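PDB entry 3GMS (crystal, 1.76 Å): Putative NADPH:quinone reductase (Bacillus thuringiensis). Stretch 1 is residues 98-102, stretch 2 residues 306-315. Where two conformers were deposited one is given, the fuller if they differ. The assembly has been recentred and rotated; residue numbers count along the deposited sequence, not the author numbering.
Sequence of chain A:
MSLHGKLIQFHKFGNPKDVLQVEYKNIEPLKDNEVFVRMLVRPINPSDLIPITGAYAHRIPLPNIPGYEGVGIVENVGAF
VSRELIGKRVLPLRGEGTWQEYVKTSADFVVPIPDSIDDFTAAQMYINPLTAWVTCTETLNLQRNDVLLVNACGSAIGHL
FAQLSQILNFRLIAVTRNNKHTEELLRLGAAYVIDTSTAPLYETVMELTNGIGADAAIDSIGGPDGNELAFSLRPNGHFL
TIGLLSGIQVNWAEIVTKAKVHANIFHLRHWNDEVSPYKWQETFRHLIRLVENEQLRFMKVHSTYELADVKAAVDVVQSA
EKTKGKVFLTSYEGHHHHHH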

# COMPACT_ATOMS: atom_id res chain seq x y z
N THR A 98 -10.30 -8.71 -4.51
CA THR A 98 -9.48 -9.92 -4.52
C THR A 98 -9.80 -10.92 -3.46
O THR A 98 -9.27 -12.03 -3.48
CB THR A 98 -7.98 -9.60 -4.44
OG1 THR A 98 -7.70 -8.94 -3.19
CG2 THR A 98 -7.49 -8.71 -5.64
N TRP A 99 -10.63 -10.55 -2.47
CA TRP A 99 -10.91 -11.51 -1.43
C TRP A 99 -12.01 -12.47 -1.87
O TRP A 99 -13.11 -12.48 -1.29
CB TRP A 99 -11.33 -10.82 -0.16
CG TRP A 99 -10.22 -9.99 0.46
CD1 TRP A 99 -8.98 -9.71 -0.05
CD2 TRP A 99 -10.32 -9.30 1.71
NE1 TRP A 99 -8.27 -8.89 0.87
CE2 TRP A 99 -9.09 -8.63 1.94
CE3 TRP A 99 -11.33 -9.20 2.68
CZ2 TRP A 99 -8.85 -7.85 3.09
CZ3 TRP A 99 -11.10 -8.42 3.82
CH2 TRP A 99 -9.87 -7.77 4.01
N GLN A 100 -11.70 -13.22 -2.90
CA GLN A 100 -12.62 -14.21 -3.43
C GLN A 100 -11.83 -15.29 -4.13
O GLN A 100 -10.64 -15.14 -4.39
CB GLN A 100 -13.66 -13.56 -4.38
CG GLN A 100 -13.09 -12.95 -5.61
CD GLN A 100 -14.18 -12.39 -6.54
OE1 GLN A 100 -15.24 -13.01 -6.72
NE2 GLN A 100 -13.92 -11.21 -7.13
N GLU A 101 -12.52 -16.37 -4.48
CA GLU A 101 -11.88 -17.55 -4.99
C GLU A 101 -11.32 -17.27 -6.37
O GLU A 101 -10.19 -17.68 -6.69
CB GLU A 101 -12.90 -18.69 -5.05
CG GLU A 101 -12.34 -20.03 -5.51
CD GLU A 101 -13.33 -21.18 -5.33
OE1 GLU A 101 -14.47 -20.97 -4.81
OE2 GLU A 101 -12.92 -22.31 -5.68
N TYR A 102 -12.11 -16.59 -7.20
CA TYR A 102 -11.73 -16.26 -8.55
C TYR A 102 -11.87 -14.77 -8.82
O TYR A 102 -12.92 -14.18 -8.54
CB TYR A 102 -12.65 -16.97 -9.55
CG TYR A 102 -12.67 -18.48 -9.44
CD1 TYR A 102 -11.64 -19.24 -9.98
CD2 TYR A 102 -13.73 -19.12 -8.82
CE1 TYR A 102 -11.66 -20.64 -9.91
CE2 TYR A 102 -13.78 -20.53 -8.74
CZ TYR A 102 -12.74 -21.27 -9.29
OH TYR A 102 -12.74 -22.64 -9.26
N GLU A 306 -7.75 -19.17 6.03
CA GLU A 306 -8.54 -19.46 4.86
C GLU A 306 -9.59 -18.37 4.66
O GLU A 306 -10.08 -17.76 5.63
CB GLU A 306 -9.19 -20.83 5.01
CG GLU A 306 -8.15 -21.93 5.18
CD GLU A 306 -7.54 -22.32 3.86
OE1 GLU A 306 -8.25 -22.21 2.83
OE2 GLU A 306 -6.37 -22.73 3.85
N LEU A 307 -9.94 -18.14 3.41
CA LEU A 307 -10.95 -17.15 3.06
C LEU A 307 -12.20 -17.18 3.99
O LEU A 307 -12.62 -16.12 4.47
CB LEU A 307 -11.29 -17.29 1.57
CG LEU A 307 -11.89 -16.12 0.80
CD1 LEU A 307 -11.00 -14.89 0.81
CD2 LEU A 307 -12.19 -16.63 -0.61
N ALA A 308 -12.72 -18.38 4.34
CA ALA A 308 -13.89 -18.52 5.22
C ALA A 308 -13.71 -17.91 6.60
O ALA A 308 -14.70 -17.53 7.25
CB ALA A 308 -14.35 -19.98 5.37
N ASP A 309 -12.46 -17.83 7.04
CA ASP A 309 -12.14 -17.32 8.36
C ASP A 309 -11.75 -15.85 8.35
O ASP A 309 -11.00 -15.38 9.20
CB ASP A 309 -10.99 -18.14 8.94
CG ASP A 309 -11.40 -19.53 9.30
OD1 ASP A 309 -12.40 -19.65 10.04
OD2 ASP A 309 -10.76 -20.50 8.82
N VAL A 310 -12.27 -15.11 7.38
CA VAL A 310 -11.90 -13.68 7.25
C VAL A 310 -12.20 -12.86 8.50
O VAL A 310 -11.40 -12.01 8.92
CB VAL A 310 -12.58 -13.06 5.99
CG1 VAL A 310 -14.12 -13.13 6.12
CG2 VAL A 310 -12.11 -11.61 5.75
N LYS A 311 -13.34 -13.12 9.16
CA LYS A 311 -13.63 -12.31 10.33
C LYS A 311 -12.55 -12.42 11.40
O LYS A 311 -12.15 -11.41 11.97
CB LYS A 311 -15.00 -12.63 10.92
CG LYS A 311 -16.12 -12.11 10.03
CD LYS A 311 -17.47 -12.39 10.68
CE LYS A 311 -18.56 -11.58 10.00
NZ LYS A 311 -19.81 -11.52 10.84
N ALA A 312 -12.07 -13.63 11.65
CA ALA A 312 -11.01 -13.84 12.67
C ALA A 312 -9.75 -13.11 12.23
O ALA A 312 -9.06 -12.46 13.02
CB ALA A 312 -10.73 -15.33 12.87
N ALA A 313 -9.45 -13.20 10.95
CA ALA A 313 -8.25 -12.57 10.40
C ALA A 313 -8.29 -11.05 10.55
O ALA A 313 -7.30 -10.42 10.94
CB ALA A 313 -8.06 -12.99 8.91
N VAL A 314 -9.44 -10.46 10.26
CA VAL A 314 -9.58 -9.03 10.34
C VAL A 314 -9.43 -8.56 11.77
O VAL A 314 -8.74 -7.57 12.01
CB VAL A 314 -10.88 -8.52 9.62
CG1 VAL A 314 -11.11 -7.06 9.93
CG2 VAL A 314 -10.72 -8.72 8.11
N ASP A 315 -10.00 -9.32 12.72
CA ASP A 315 -9.84 -8.99 14.13
C ASP A 315 -8.37 -8.91 14.57
O ASP A 315 -7.98 -8.02 15.33
CB ASP A 315 -10.63 -10.00 14.98
CG ASP A 315 -10.41 -9.80 16.47
OD1 ASP A 315 -10.91 -8.79 17.01
OD2 ASP A 315 -9.73 -10.66 17.07

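The two stretches lie far apart in the chain; touching residues are at least 206 positions apart in sequence. Stretch 1 has an irregular backbone around Trp 99. Stretch 2 passes through a short 3-10 segment at Leu 307 and Ala 308 and then enters a helix at Val 310 that runs on beyond Asp 315. The backbones come nearest at Trp 99 and Leu 307, whose CA atoms are 7.2 Å apart. The contact is small, burying 203 Å² summed over both sides.

No hydrogen bond crosses between the stretches. The contact is apolar, and Trp 99 and Leu 307 provide most of it, each with 68 Å² covered by the other stretch.

Contacts between side chains centre on Trp 99. Its chi1 is in the m well, and its ring reaches the helix of stretch 2. Trp 99 CZ3 lies 3.9 Å from Val 310 CG2, and Trp 99 CH2 lies 4.3 Å from Val 314 CG2. The two valines are four residues apart, about one helical turn, so both can reach the same ring. Their methyls approach it obliquely. Nearer the backbone, Trp 99 CB is 4.2 Å from Leu 307 CD1. These are van der Waals contacts between buried residues, which keep carbon surface away from solvent. The one polar atom of the indole, Trp 99 NE1, is hydrogen-bonded elsewhere in the structure.

Contacts between a side chain and backbone belong to Leu 307. Its CA-to-CB bond points toward stretch 1, and its two methyls pack against the backbone from Trp 99 to Glu 101. Leu 307 CD1 is 3.7 Å from Trp 99 C. Leu 307 CD2 is 3.7 Å from Gln 100 CA and 3.9 Å from Glu 101 N. The CA-to-CB bond of Gln 100 points away from stretch 2, and its side chain makes no contact. Glu 101 likewise meets Leu 307 through its backbone.

Stretch 2 also has backbone hydrogen bonds of its own. Asp 309 N donates to Glu 306 O at 2.8 Å, and Val 310 N makes a weak bond to Leu 307 O at 3.1 Å. These bonds form the turn leading into the helix. One turn on, Val 314 N donates to Val 310 O at 2.8 Å, directly linking the two valines that meet Trp 99. In stretch 1, Gln 100 N makes a weak bond to Thr 98 O at 2.8 Å, a tight local turn around Trp 99.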